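Local coordinates for PbSGBP-B lipoprotein (Prevotella bryantii B14, PDB 6D2Y), which probably binds polysaccharide, perhaps xyloglucan, at the cell surface, and is encoded in a polysaccharide utilization locus, at residues A[82-87]-A[96-101]; A[285-290]-A[342-347]; A[310-315]-A[396-401]. One frame throughout, in Å; residues are numbered along the deposited sequence.

Interaction 1: A[82-87]-A[96-101]; sequences QAAVLN and LIVSVP
V98 packs CG2 against A84 and L86, and P101 CG rests on the backbone of Q82 to A84, closest to A83 O. At V98 the first torsion (chi1 64°) places CG1 between the backbone N and the carbonyl carbon, leaving CG2 anti to N. There CG2 reaches A84 CB at 3.6 Å and L86 CD1 at 3.8 Å. Alanine suits the nearer place, since a single methyl lets the two backbones come close. L86 arrives obliquely; its chi1 of -91°, away from a staggered value, places CG, and CD1 beyond it touches the valine. These strands edge the two sheets of an N-terminal beta sandwich: 82-83 ends the sheet containing 74-79, 95-99 the one containing 63-69. The contact thus joins sheet to sheet along one side, by side-chain packing and a water. That water accepts from V85 N (3.1 Å) and donates to S99 O (2.6 Å), serving two backbone polar atoms not directly bonded to one another. Further along, the compact ring of P101 lays CG 3.4 Å from A83 O, while its CB lies 3.9 Å from Q82 CB. The glutamine side chain also touches E103.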
loop_
_atom_site.group_PDB
_atom_site.type_symbol
_atom_site.label_atom_id
_atom_site.label_comp_id
_atom_site.label_asym_id
_atom_site.label_seq_id
_atom_site.Cartn_x
_atom_site.Cartn_y
_atom_site.Cartn_z
ATOM N N GLN A 82 -2.738 -3.474 32.398
ATOM C CA GLN A 82 -4.048 -2.901 32.125
ATOM C C GLN A 82 -5.041 -3.405 33.163
ATOM O O GLN A 82 -5.241 -4.617 33.300
ATOM C CB GLN A 82 -4.512 -3.263 30.715
ATOM C CG GLN A 82 -3.557 -2.813 29.623
ATOM C CD GLN A 82 -3.330 -1.314 29.628
ATOM O OE1 GLN A 82 -4.279 -0.530 29.648
ATOM N NE2 GLN A 82 -2.066 -0.906 29.619
ATOM N N ALA A 83 -5.661 -2.477 33.885
ATOM C CA ALA A 83 -6.641 -2.841 34.896
ATOM C C ALA A 83 -7.968 -3.203 34.244
ATOM O O ALA A 83 -8.431 -2.525 33.321
ATOM C CB ALA A 83 -6.840 -1.695 35.889
ATOM N N ALA A 84 -8.574 -4.281 34.724
ATOM C CA ALA A 84 -9.884 -4.697 34.256
ATOM C C ALA A 84 -10.973 -4.112 35.149
ATOM O O ALA A 84 -10.718 -3.646 36.262
ATOM C CB ALA A 84 -9.990 -6.222 34.228
ATOM N N VAL A 85 -12.202 -4.142 34.642
ATOM C CA VAL A 85 -13.368 -3.656 35.369
ATOM C C VAL A 85 -14.141 -4.862 35.884
ATOM O O VAL A 85 -14.591 -5.706 35.098
ATOM C CB VAL A 85 -14.254 -2.768 34.480
ATOM C CG1 VAL A 85 -15.488 -2.319 35.246
ATOM C CG2 VAL A 85 -13.463 -1.570 33.976
ATOM N N LEU A 86 -14.302 -4.943 37.201
ATOM C CA LEU A 86 -14.977 -6.061 37.848
ATOM C C LEU A 86 -16.400 -5.651 38.203
ATOM O O LEU A 86 -16.607 -4.656 38.904
ATOM C CB LEU A 86 -14.228 -6.499 39.106
ATOM C CG LEU A 86 -13.147 -7.579 39.009
ATOM C CD1 LEU A 86 -12.245 -7.370 37.800
ATOM C CD2 LEU A 86 -12.326 -7.600 40.292
ATOM N N ASN A 87 -17.376 -6.417 37.725
ATOM C CA ASN A 87 -18.768 -6.250 38.128
ATOM C C ASN A 87 -19.039 -7.256 39.240
ATOM O O ASN A 87 -19.047 -8.469 39.003
ATOM C CB ASN A 87 -19.720 -6.446 36.948
ATOM C CG ASN A 87 -21.167 -6.131 37.300
ATOM O OD1 ASN A 87 -21.534 -6.012 38.470
ATOM N ND2 ASN A 87 -21.993 -5.978 36.275
ATOM N N LEU A 96 -15.728 -16.209 38.217
ATOM C CA LEU A 96 -15.591 -14.775 38.003
ATOM C C LEU A 96 -15.539 -14.531 36.503
ATOM O O LEU A 96 -14.715 -15.131 35.803
ATOM C CB LEU A 96 -14.335 -14.216 38.687
ATOM C CG LEU A 96 -14.099 -12.699 38.692
ATOM C CD1 LEU A 96 -13.214 -12.317 39.861
ATOM C CD2 LEU A 96 -13.473 -12.199 37.399
ATOM N N ILE A 97 -16.413 -13.655 36.016
ATOM C CA ILE A 97 -16.499 -13.320 34.600
ATOM C C ILE A 97 -16.010 -11.888 34.430
ATOM O O ILE A 97 -16.584 -10.954 35.004
ATOM C CB ILE A 97 -17.926 -13.503 34.060
ATOM C CG1 ILE A 97 -18.343 -14.970 34.164
ATOM C CG2 ILE A 97 -18.023 -13.024 32.615
ATOM C CD1 ILE A 97 -19.780 -15.232 33.762
ATOM N N VAL A 98 -14.935 -11.721 33.663
ATOM C CA VAL A 98 -14.315 -10.426 33.421
ATOM C C VAL A 98 -13.903 -10.353 31.957
ATOM O O VAL A 98 -13.587 -11.367 31.328
ATOM C CB VAL A 98 -13.103 -10.196 34.358
ATOM C CG1 VAL A 98 -11.995 -11.205 34.077
ATOM C CG2 VAL A 98 -12.578 -8.768 34.246
ATOM N N SER A 99 -13.923 -9.145 31.408
ATOM C CA SER A 99 -13.512 -8.911 30.031
ATOM C C SER A 99 -12.109 -8.320 29.999
ATOM O O SER A 99 -11.768 -7.454 30.813
ATOM C CB SER A 99 -14.492 -7.982 29.312
ATOM O OG SER A 99 -15.824 -8.240 29.719
ATOM N N VAL A 100 -11.300 -8.797 29.061
ATOM C CA VAL A 100 -9.930 -8.295 28.910
ATOM C C VAL A 100 -9.981 -6.833 28.478
ATOM O O VAL A 100 -10.767 -6.485 27.580
ATOM C CB VAL A 100 -9.164 -9.143 27.893
ATOM C CG1 VAL A 100 -7.690 -8.766 27.874
ATOM C CG2 VAL A 100 -9.327 -10.625 28.206
ATOM N N PRO A 101 -9.192 -5.947 29.088
ATOM C CA PRO A 101 -9.203 -4.540 28.675
ATOM C C PRO A 101 -8.841 -4.380 27.206
ATOM O O PRO A 101 -8.205 -5.240 26.592
ATOM C CB PRO A 101 -8.149 -3.895 29.583
ATOM C CG PRO A 101 -8.101 -4.776 30.781
ATOM C CD PRO A 101 -8.339 -6.169 30.269
HETATM O O HOH W 1 -12.496 -5.128 31.716
#

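Interaction 2: A[285-290]-A[342-347]; sequences GNWANP and LGNAGV
W287 and L342 join two loops of the xyloglucan-binding domain, the second of which makes a type II beta turn from N344 to V347. The tight half lies at G285, L342 and G343. W287 N donates to L342 O at 3.0 Å, with 164° at the hydrogen and the donor tilted 26° from the carbonyl plane. The indole then lies over G343: CA sits over the face of the six-membered ring in a CH-pi contact, 3.8 Å from its centroid and offset toward the rim. Glycine suits this place because a CB would lie close to W287 CA; without one, the indole can close over the bare CA. At G285 the backbone angles themselves suit glycine, and a CB there would also press against L342 O. L342, with CG anti to the backbone N (chi1 -177°), packs beside the indole. Its CD2 is 3.2 Å from G285 O, and CG lies 3.8 Å from W287 NE1. G285 O is also hydrogen-bonded to H296 ND1, and L342 touches H296 and C358, so this corner is buried by further loops.

Toward solvent the packing slackens. W287 itself is exposed, and N344 approaches its ring obliquely, with ND2 4.0 Å from CE3. N344 and N289 are exposed too, where a polar side chain is tolerated. V347 makes a second firm point: its branched methyls lie against the amide of N289, CG2 3.9 Å from N289 CG, while CG1 stands 3.4 Å from A288 O.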
loop_
_atom_site.group_PDB
_atom_site.type_symbol
_atom_site.label_atom_id
_atom_site.label_comp_id
_atom_site.label_asym_id
_atom_site.label_seq_id
_atom_site.Cartn_x
_atom_site.Cartn_y
_atom_site.Cartn_z
ATOM N N GLY A 285 2.559 -1.547 -30.306
ATOM C CA GLY A 285 2.648 -1.604 -31.750
ATOM C C GLY A 285 3.625 -0.576 -32.295
ATOM O O GLY A 285 4.087 0.328 -31.597
ATOM N N ASN A 286 3.940 -0.735 -33.578
ATOM C CA ASN A 286 4.854 0.179 -34.259
ATOM C C ASN A 286 4.591 0.141 -35.765
ATOM O O ASN A 286 5.465 -0.167 -36.575
ATOM C CB ASN A 286 6.303 -0.163 -33.918
ATOM C CG ASN A 286 7.272 0.952 -34.282
ATOM O OD1 ASN A 286 6.892 2.122 -34.354
ATOM N ND2 ASN A 286 8.532 0.594 -34.500
ATOM N N TRP A 287 3.357 0.468 -36.152
ATOM C CA TRP A 287 2.970 0.643 -37.556
ATOM C C TRP A 287 3.194 -0.619 -38.388
ATOM O O TRP A 287 3.523 -0.537 -39.575
ATOM C CB TRP A 287 3.708 1.827 -38.194
ATOM C CG TRP A 287 3.665 3.093 -37.393
ATOM C CD1 TRP A 287 4.548 3.485 -36.431
ATOM C CD2 TRP A 287 2.690 4.137 -37.491
ATOM N NE1 TRP A 287 4.181 4.708 -35.922
ATOM C CE2 TRP A 287 3.043 5.130 -36.558
ATOM C CE3 TRP A 287 1.551 4.329 -38.281
ATOM C CZ2 TRP A 287 2.299 6.296 -36.389
ATOM C CZ3 TRP A 287 0.812 5.484 -38.112
ATOM C CH2 TRP A 287 1.189 6.454 -37.173
ATOM N N ALA A 288 3.008 -1.791 -37.790
ATOM C CA ALA A 288 3.142 -3.055 -38.503
ATOM C C ALA A 288 1.778 -3.531 -38.976
ATOM O O ALA A 288 0.774 -3.380 -38.278
ATOM C CB ALA A 288 3.789 -4.123 -37.620
ATOM N N ASN A 289 1.749 -4.113 -40.181
ATOM C CA ASN A 289 0.517 -4.602 -40.790
ATOM C C ASN A 289 0.828 -5.914 -41.502
ATOM O O ASN A 289 1.378 -5.906 -42.615
ATOM C CB ASN A 289 -0.069 -3.576 -41.758
ATOM C CG ASN A 289 -1.405 -4.007 -42.338
ATOM O OD1 ASN A 289 -2.060 -4.900 -41.801
ATOM N ND2 ASN A 289 -1.812 -3.382 -43.438
ATOM N N PRO A 290 0.485 -7.066 -40.897
ATOM C CA PRO A 290 -0.196 -7.211 -39.602
ATOM C C PRO A 290 0.676 -6.809 -38.419
ATOM O O PRO A 290 1.901 -6.834 -38.522
ATOM C CB PRO A 290 -0.528 -8.710 -39.539
ATOM C CG PRO A 290 -0.338 -9.223 -40.935
ATOM C CD PRO A 290 0.735 -8.374 -41.523
ATOM N N LEU A 342 -0.310 1.999 -31.553
ATOM C CA LEU A 342 0.589 2.851 -32.329
ATOM C C LEU A 342 0.591 2.353 -33.767
ATOM O O LEU A 342 1.319 1.420 -34.114
ATOM C CB LEU A 342 1.994 2.851 -31.742
ATOM C CG LEU A 342 2.959 3.786 -32.475
ATOM C CD1 LEU A 342 2.593 5.242 -32.228
ATOM C CD2 LEU A 342 4.403 3.515 -32.084
ATOM N N GLY A 343 -0.227 2.974 -34.607
ATOM C CA GLY A 343 -0.309 2.580 -36.000
ATOM C C GLY A 343 -1.568 3.141 -36.635
ATOM O O GLY A 343 -2.178 4.075 -36.118
ATOM N N ASN A 344 -1.932 2.550 -37.767
ATOM C CA ASN A 344 -3.136 2.941 -38.480
ATOM C C ASN A 344 -4.340 2.179 -37.942
ATOM O O ASN A 344 -4.227 1.038 -37.483
ATOM C CB ASN A 344 -2.988 2.685 -39.983
ATOM C CG ASN A 344 -2.067 3.687 -40.657
ATOM O OD1 ASN A 344 -2.345 4.886 -40.680
ATOM N ND2 ASN A 344 -0.967 3.195 -41.216
ATOM N N ALA A 345 -5.499 2.829 -37.993
ATOM C CA ALA A 345 -6.739 2.177 -37.599
ATOM C C ALA A 345 -7.141 1.136 -38.636
ATOM O O ALA A 345 -6.929 1.319 -39.838
ATOM C CB ALA A 345 -7.853 3.209 -37.432
ATOM N N GLY A 346 -7.725 0.035 -38.165
ATOM C CA GLY A 346 -8.185 -1.032 -39.024
ATOM C C GLY A 346 -7.226 -2.198 -39.155
ATOM O O GLY A 346 -7.643 -3.278 -39.590
ATOM N N VAL A 347 -5.953 -2.004 -38.803
ATOM C CA VAL A 347 -4.996 -3.101 -38.838
ATOM C C VAL A 347 -5.401 -4.154 -37.815
ATOM O O VAL A 347 -5.876 -3.832 -36.719
ATOM C CB VAL A 347 -3.576 -2.567 -38.568
ATOM C CG1 VAL A 347 -2.599 -3.705 -38.302
ATOM C CG2 VAL A 347 -3.100 -1.704 -39.731
#

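Interaction 3: A[310-315]-A[396-401]; sequences NKSLKF and TIPLSD
In T396 a chi1 of -56° sets OG1 anti to the carbonyl carbon and CG2 anti to the backbone N, presenting both branches to K314, whose chi1 of -86° swings CG in beside the backbone N. The extended lysine chain runs alongside the threonine, pointing the same way, and its CE comes within 3.1 Å of T396 OG1. Lysine suits the place because its long aliphatic chain can pass the small, branched threonine and carry NZ on to E141. T396 CG2 also touches S312 CB at 3.8 Å. The same face carries P398, with S312 OG 3.3 Å from P398 CA. The strands run antiparallel: L313 and I397 exchange both backbone bonds, L313 N to I397 O and I397 N to L313 O, each 2.8 Å. P398 falls in a non-hydrogen-bonded pair, so the N-H that proline lacks is not needed by strand 311-315. L399 N then donates to K311 O at 3.1 Å, and the chain turns into a 3-10 segment. On the face of L313 and I397, L313 CB lies 4.2 Å from L399 CD2.

The polar ends find partners beyond the two strands: K314 NZ forms a salt bridge with E141 and bonds to P213 O, while S312 OG bonds N459 OD1. In the beta sandwich of the xyloglucan-binding domain, strand 311-318 lies between 393-398 and 449-458, and the aliphatic L313 and I397 pack on I332 of strand 330-335 in the other sheet.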
loop_
_atom_site.group_PDB
_atom_site.type_symbol
_atom_site.label_atom_id
_atom_site.label_comp_id
_atom_site.label_asym_id
_atom_site.label_seq_id
_atom_site.Cartn_x
_atom_site.Cartn_y
_atom_site.Cartn_z
ATOM N N ASN A 310 -5.909 -8.780 -7.481
ATOM C CA ASN A 310 -4.996 -8.960 -6.360
ATOM C C ASN A 310 -3.626 -8.354 -6.648
ATOM O O ASN A 310 -2.618 -8.784 -6.081
ATOM C CB ASN A 310 -4.865 -10.442 -6.008
ATOM C CG ASN A 310 -6.158 -11.031 -5.478
ATOM O OD1 ASN A 310 -7.014 -10.314 -4.955
ATOM N ND2 ASN A 310 -6.305 -12.340 -5.612
ATOM N N LYS A 311 -3.574 -7.352 -7.523
ATOM C CA LYS A 311 -2.316 -6.743 -7.921
ATOM C C LYS A 311 -2.455 -5.228 -7.912
ATOM O O LYS A 311 -3.561 -4.683 -7.918
ATOM C CB LYS A 311 -1.870 -7.233 -9.304
ATOM C CG LYS A 311 -0.962 -8.450 -9.260
ATOM C CD LYS A 311 -1.219 -9.372 -10.441
ATOM C CE LYS A 311 -0.206 -10.504 -10.491
ATOM N NZ LYS A 311 -0.563 -11.522 -11.517
ATOM N N SER A 312 -1.307 -4.553 -7.893
ATOM C CA SER A 312 -1.262 -3.103 -7.789
ATOM C C SER A 312 -0.215 -2.550 -8.741
ATOM O O SER A 312 0.812 -3.184 -9.000
ATOM C CB SER A 312 -0.940 -2.647 -6.357
ATOM O OG SER A 312 -1.937 -3.072 -5.445
ATOM N N LEU A 313 -0.487 -1.356 -9.260
ATOM C CA LEU A 313 0.496 -0.598 -10.020
ATOM C C LEU A 313 1.347 0.216 -9.054
ATOM O O LEU A 313 0.815 0.903 -8.175
ATOM C CB LEU A 313 -0.193 0.318 -11.032
ATOM C CG LEU A 313 0.705 1.171 -11.931
ATOM C CD1 LEU A 313 1.193 0.381 -13.140
ATOM C CD2 LEU A 313 -0.034 2.425 -12.365
ATOM N N LYS A 314 2.669 0.127 -9.209
ATOM C CA LYS A 314 3.606 0.825 -8.342
ATOM C C LYS A 314 4.637 1.558 -9.185
ATOM O O LYS A 314 4.943 1.155 -10.311
ATOM C CB LYS A 314 4.326 -0.137 -7.384
ATOM C CG LYS A 314 3.590 -0.423 -6.090
ATOM C CD LYS A 314 4.463 -1.248 -5.158
ATOM C CE LYS A 314 3.743 -1.589 -3.871
ATOM N NZ LYS A 314 4.534 -2.534 -3.037
ATOM N N PHE A 315 5.171 2.639 -8.621
ATOM C CA PHE A 315 6.227 3.424 -9.245
ATOM C C PHE A 315 6.821 4.349 -8.193
ATOM O O PHE A 315 6.180 4.661 -7.186
ATOM C CB PHE A 315 5.712 4.230 -10.447
ATOM C CG PHE A 315 4.657 5.250 -10.102
ATOM C CD1 PHE A 315 3.312 4.909 -10.115
ATOM C CD2 PHE A 315 5.009 6.555 -9.783
ATOM C CE1 PHE A 315 2.340 5.847 -9.805
ATOM C CE2 PHE A 315 4.043 7.494 -9.472
ATOM C CZ PHE A 315 2.706 7.140 -9.484
ATOM N N THR A 396 1.637 3.502 -4.582
ATOM C CA THR A 396 0.928 2.250 -4.813
ATOM C C THR A 396 -0.509 2.563 -5.199
ATOM O O THR A 396 -1.230 3.224 -4.444
ATOM C CB THR A 396 0.957 1.352 -3.574
ATOM O OG1 THR A 396 2.314 1.122 -3.178
ATOM C CG2 THR A 396 0.284 0.018 -3.874
ATOM N N ILE A 397 -0.923 2.086 -6.368
ATOM C CA ILE A 397 -2.297 2.255 -6.831
ATOM C C ILE A 397 -2.841 0.889 -7.230
ATOM O O ILE A 397 -2.495 0.374 -8.304
ATOM C CB ILE A 397 -2.377 3.253 -7.996
ATOM C CG1 ILE A 397 -1.877 4.626 -7.545
ATOM C CG2 ILE A 397 -3.800 3.343 -8.518
ATOM C CD1 ILE A 397 -2.289 5.751 -8.451
ATOM N N PRO A 398 -3.682 0.269 -6.407
ATOM C CA PRO A 398 -4.184 -1.069 -6.741
ATOM C C PRO A 398 -5.043 -1.047 -7.995
ATOM O O PRO A 398 -5.837 -0.129 -8.211
ATOM C CB PRO A 398 -5.001 -1.463 -5.506
ATOM C CG PRO A 398 -5.348 -0.170 -4.848
ATOM C CD PRO A 398 -4.202 0.754 -5.118
ATOM N N LEU A 399 -4.870 -2.076 -8.828
ATOM C CA LEU A 399 -5.650 -2.178 -10.056
ATOM C C LEU A 399 -7.145 -2.217 -9.780
ATOM O O LEU A 399 -7.937 -1.858 -10.659
ATOM C CB LEU A 399 -5.227 -3.415 -10.849
ATOM C CG LEU A 399 -3.780 -3.420 -11.345
ATOM C CD1 LEU A 399 -3.532 -4.603 -12.271
ATOM C CD2 LEU A 399 -3.450 -2.112 -12.045
ATOM N N SER A 400 -7.546 -2.633 -8.576
ATOM C CA SER A 400 -8.952 -2.599 -8.202
ATOM C C SER A 400 -9.481 -1.177 -8.072
ATOM O O SER A 400 -10.700 -0.986 -8.073
ATOM C CB SER A 400 -9.164 -3.356 -6.890
ATOM O OG SER A 400 -8.348 -2.825 -5.858
ATOM N N ASP A 401 -8.599 -0.184 -7.956
ATOM C CA ASP A 401 -9.000 1.213 -7.854
ATOM C C ASP A 401 -9.057 1.914 -9.206
ATOM O O ASP A 401 -9.253 3.133 -9.252
ATOM C CB ASP A 401 -8.057 1.972 -6.916
ATOM C CG ASP A 401 -8.499 1.903 -5.468
ATOM O OD1 ASP A 401 -9.718 1.785 -5.225
ATOM O OD2 ASP A 401 -7.632 1.976 -4.573
#

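Interaction 1 comes first along the chain, in the N-terminal sandwich, and is complete before the others begin. Interactions 2 and 3 both belong to the xyloglucan-binding domain, where their segments alternate: 285-290, 310-315, 342-347, 396-401. Their centres are about 29 Å apart, one in peripheral loops, the other within the sheet containing strands 311-318 and 449-458. Interactions 1 and 2 stand on opposite sides of the chain's centre, about 72 Å apart between centres, whereas interaction 3 lies near that centre, about 43 Å from the centre of interaction 1. In space the contacts run 1, 3, 2 along an elongated molecule of beta domains, consistent with a lipoprotein that holds its binding domain away from the membrane.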